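Local coordinates for protein fructokinase (PDB 5EYN) that phosphorylates fructose with ATP as the phosphate donor, as a dimeric sugar kinase of the PfkB (ribokinase-like) family, at residues K41-A46 and G73-Q78. Numbering follows the deposited sequence.
With FRU (beta-D-fructofuranose), chain B.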
loop_
_atom_site.group_PDB
_atom_site.type_symbol
_atom_site.label_atom_id
_atom_site.label_comp_id
_atom_site.label_asym_id
_atom_site.label_seq_id
_atom_site.Cartn_x
_atom_site.Cartn_y
_atom_site.Cartn_z
ATOM N N LYS A 41 -7.246 -1.449 -10.185
ATOM C CA LYS A 41 -5.897 -0.915 -10.102
ATOM C C LYS A 41 -5.833 0.255 -11.081
ATOM O O LYS A 41 -5.654 0.060 -12.273
ATOM C CB LYS A 41 -4.883 -1.976 -10.498
ATOM C CG LYS A 41 -3.451 -1.504 -10.417
ATOM C CD LYS A 41 -2.467 -2.526 -10.942
ATOM C CE LYS A 41 -2.333 -2.474 -12.429
ATOM N NZ LYS A 41 -1.465 -3.588 -12.877
ATOM N N CYS A 42 -6.005 1.472 -10.589
ATOM C CA CYS A 42 -6.118 2.644 -11.460
ATOM C C CYS A 42 -4.877 3.542 -11.348
ATOM O O CYS A 42 -4.421 3.889 -10.240
ATOM C CB CYS A 42 -7.332 3.475 -11.074
ATOM S SG CYS A 42 -8.878 2.642 -11.423
ATOM N N PRO A 43 -4.309 3.928 -12.485
ATOM C CA PRO A 43 -3.207 4.895 -12.420
ATOM C C PRO A 43 -3.737 6.229 -11.958
ATOM O O PRO A 43 -4.837 6.652 -12.335
ATOM C CB PRO A 43 -2.724 4.958 -13.859
ATOM C CG PRO A 43 -3.949 4.607 -14.693
ATOM C CD PRO A 43 -4.707 3.603 -13.875
ATOM N N GLY A 44 -2.949 6.916 -11.151
ATOM C CA GLY A 44 -3.380 8.166 -10.582
ATOM C C GLY A 44 -2.193 8.966 -10.089
ATOM O O GLY A 44 -1.053 8.784 -10.529
ATOM N N GLY A 45 -2.504 9.887 -9.192
ATOM C CA GLY A 45 -1.529 10.839 -8.678
ATOM C C GLY A 45 -1.721 12.154 -9.415
ATOM O O GLY A 45 -1.547 12.221 -10.622
ATOM N N ALA A 46 -2.067 13.213 -8.690
ATOM C CA ALA A 46 -2.534 14.434 -9.336
ATOM C C ALA A 46 -1.627 14.949 -10.455
ATOM O O ALA A 46 -2.110 15.209 -11.543
ATOM C CB ALA A 46 -2.812 15.530 -8.323
ATOM N N GLY A 73 5.293 1.175 -9.414
ATOM C CA GLY A 73 6.095 2.206 -10.037
ATOM C C GLY A 73 6.299 1.925 -11.507
ATOM O O GLY A 73 6.241 2.837 -12.336
ATOM N N ARG A 74 6.529 0.657 -11.834
ATOM C CA ARG A 74 6.707 0.275 -13.226
ATOM C C ARG A 74 5.393 0.437 -13.983
ATOM O O ARG A 74 5.395 0.803 -15.154
ATOM C CB ARG A 74 7.236 -1.147 -13.336
ATOM C CG ARG A 74 8.683 -1.248 -12.906
ATOM C CD ARG A 74 9.265 -2.615 -13.189
ATOM N NE ARG A 74 8.846 -3.591 -12.193
ATOM C CZ ARG A 74 9.424 -3.747 -11.002
ATOM N NH1 ARG A 74 10.455 -2.987 -10.646
ATOM N NH2 ARG A 74 8.969 -4.662 -10.160
ATOM N N PHE A 75 4.275 0.177 -13.312
ATOM C CA PHE A 75 2.961 0.378 -13.915
ATOM C C PHE A 75 2.741 1.854 -14.224
ATOM O O PHE A 75 2.183 2.196 -15.257
ATOM C CB PHE A 75 1.889 -0.147 -12.969
ATOM C CG PHE A 75 0.479 0.163 -13.387
ATOM C CD1 PHE A 75 -0.092 -0.449 -14.489
ATOM C CD2 PHE A 75 -0.284 1.046 -12.651
ATOM C CE1 PHE A 75 -1.397 -0.173 -14.841
ATOM C CE2 PHE A 75 -1.594 1.311 -12.996
ATOM C CZ PHE A 75 -2.144 0.704 -14.097
ATOM N N MET A 76 3.192 2.740 -13.344
ATOM C CA MET A 76 3.041 4.170 -13.609
ATOM C C MET A 76 3.965 4.640 -14.739
ATOM O O MET A 76 3.566 5.457 -15.576
ATOM C CB MET A 76 3.219 5.020 -12.343
ATOM C CG MET A 76 2.086 4.788 -11.336
ATOM S SD MET A 76 0.433 4.936 -12.050
ATOM C CE MET A 76 0.419 6.620 -12.567
ATOM N N GLN A 77 5.188 4.116 -14.782
ATOM C CA GLN A 77 6.059 4.389 -15.926
ATOM C C GLN A 77 5.393 3.939 -17.218
ATOM O O GLN A 77 5.400 4.668 -18.219
ATOM C CB GLN A 77 7.398 3.674 -15.769
ATOM C CG GLN A 77 8.355 3.874 -16.933
ATOM C CD GLN A 77 9.609 3.024 -16.805
ATOM O OE1 GLN A 77 9.544 1.845 -16.445
ATOM N NE2 GLN A 77 10.762 3.624 -17.085
ATOM N N GLN A 78 4.844 2.731 -17.209
ATOM C CA GLN A 78 4.187 2.189 -18.401
ATOM C C GLN A 78 3.008 3.064 -18.813
ATOM O O GLN A 78 2.775 3.311 -19.998
ATOM C CB GLN A 78 3.686 0.760 -18.143
ATOM C CG GLN A 78 3.131 0.074 -19.389
ATOM C CD GLN A 78 4.187 -0.058 -20.460
ATOM O OE1 GLN A 78 5.240 -0.654 -20.235
ATOM N NE2 GLN A 78 3.924 0.514 -21.627
HETATM C C1 FRU B . -2.936 12.279 -4.675
HETATM C C2 FRU B . -4.335 11.893 -5.136
HETATM C C3 FRU B . -4.465 10.624 -5.953
HETATM C C4 FRU B . -5.515 10.927 -6.970
HETATM C C5 FRU B . -5.369 12.400 -7.125
HETATM C C6 FRU B . -6.655 13.121 -7.445
HETATM O O1 FRU B . -2.125 12.625 -5.754
HETATM O O2 FRU B . -5.110 11.772 -3.982
HETATM O O3 FRU B . -4.747 9.573 -5.078
HETATM O O4 FRU B . -5.315 10.300 -8.190
HETATM O O5 FRU B . -4.810 12.931 -5.936
HETATM O O6 FRU B . -6.454 14.508 -7.559
#
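Where the small lid sheet of this ribokinase-family kinase meets the large domain, beside the fructose pocket, Lys-41, Pro-43 and Gly-44 pack against Phe-75 and Met-76 of helix 71-82. Lys-41 lays its CE across one face of the Phe-75 ring, 3.5 Å from the centroid, a CH-pi contact almost straight above the centre. Its chain runs extended through CD, and a turn about CG-CD (chi3 83°) sets CE over the ring; NZ stays over the same face, 4.2 Å from the centroid of Phe-75, as a cation-pi partner. The two side chains run past each other in opposite directions. At the ring's edge sits Pro-43, with N 3.8 Å from Phe-75 CE2. The CB of Pro-43 meets Met-76 SD at 3.6 Å. Bends at chi2 (-51°) and chi3 (-63°) bring CE of Met-76 into van der Waals contact with the carbonyl O of Gly-44, at 3.3 Å. Just beyond, Gly-45 N donates to fructose O4 and Ala-46 N to O1, both nearly straight at 3.0 Å. Strand 38-44, outermost within this chain in the lid sheet, lies beside strand 28-33, whose Val-29 touches Lys-41 and Phe-75; the backbone of Lys-41 is hydrogen-bonded to the second subunit, and helix 71-82 packs on strand 86-93 of the large sheet.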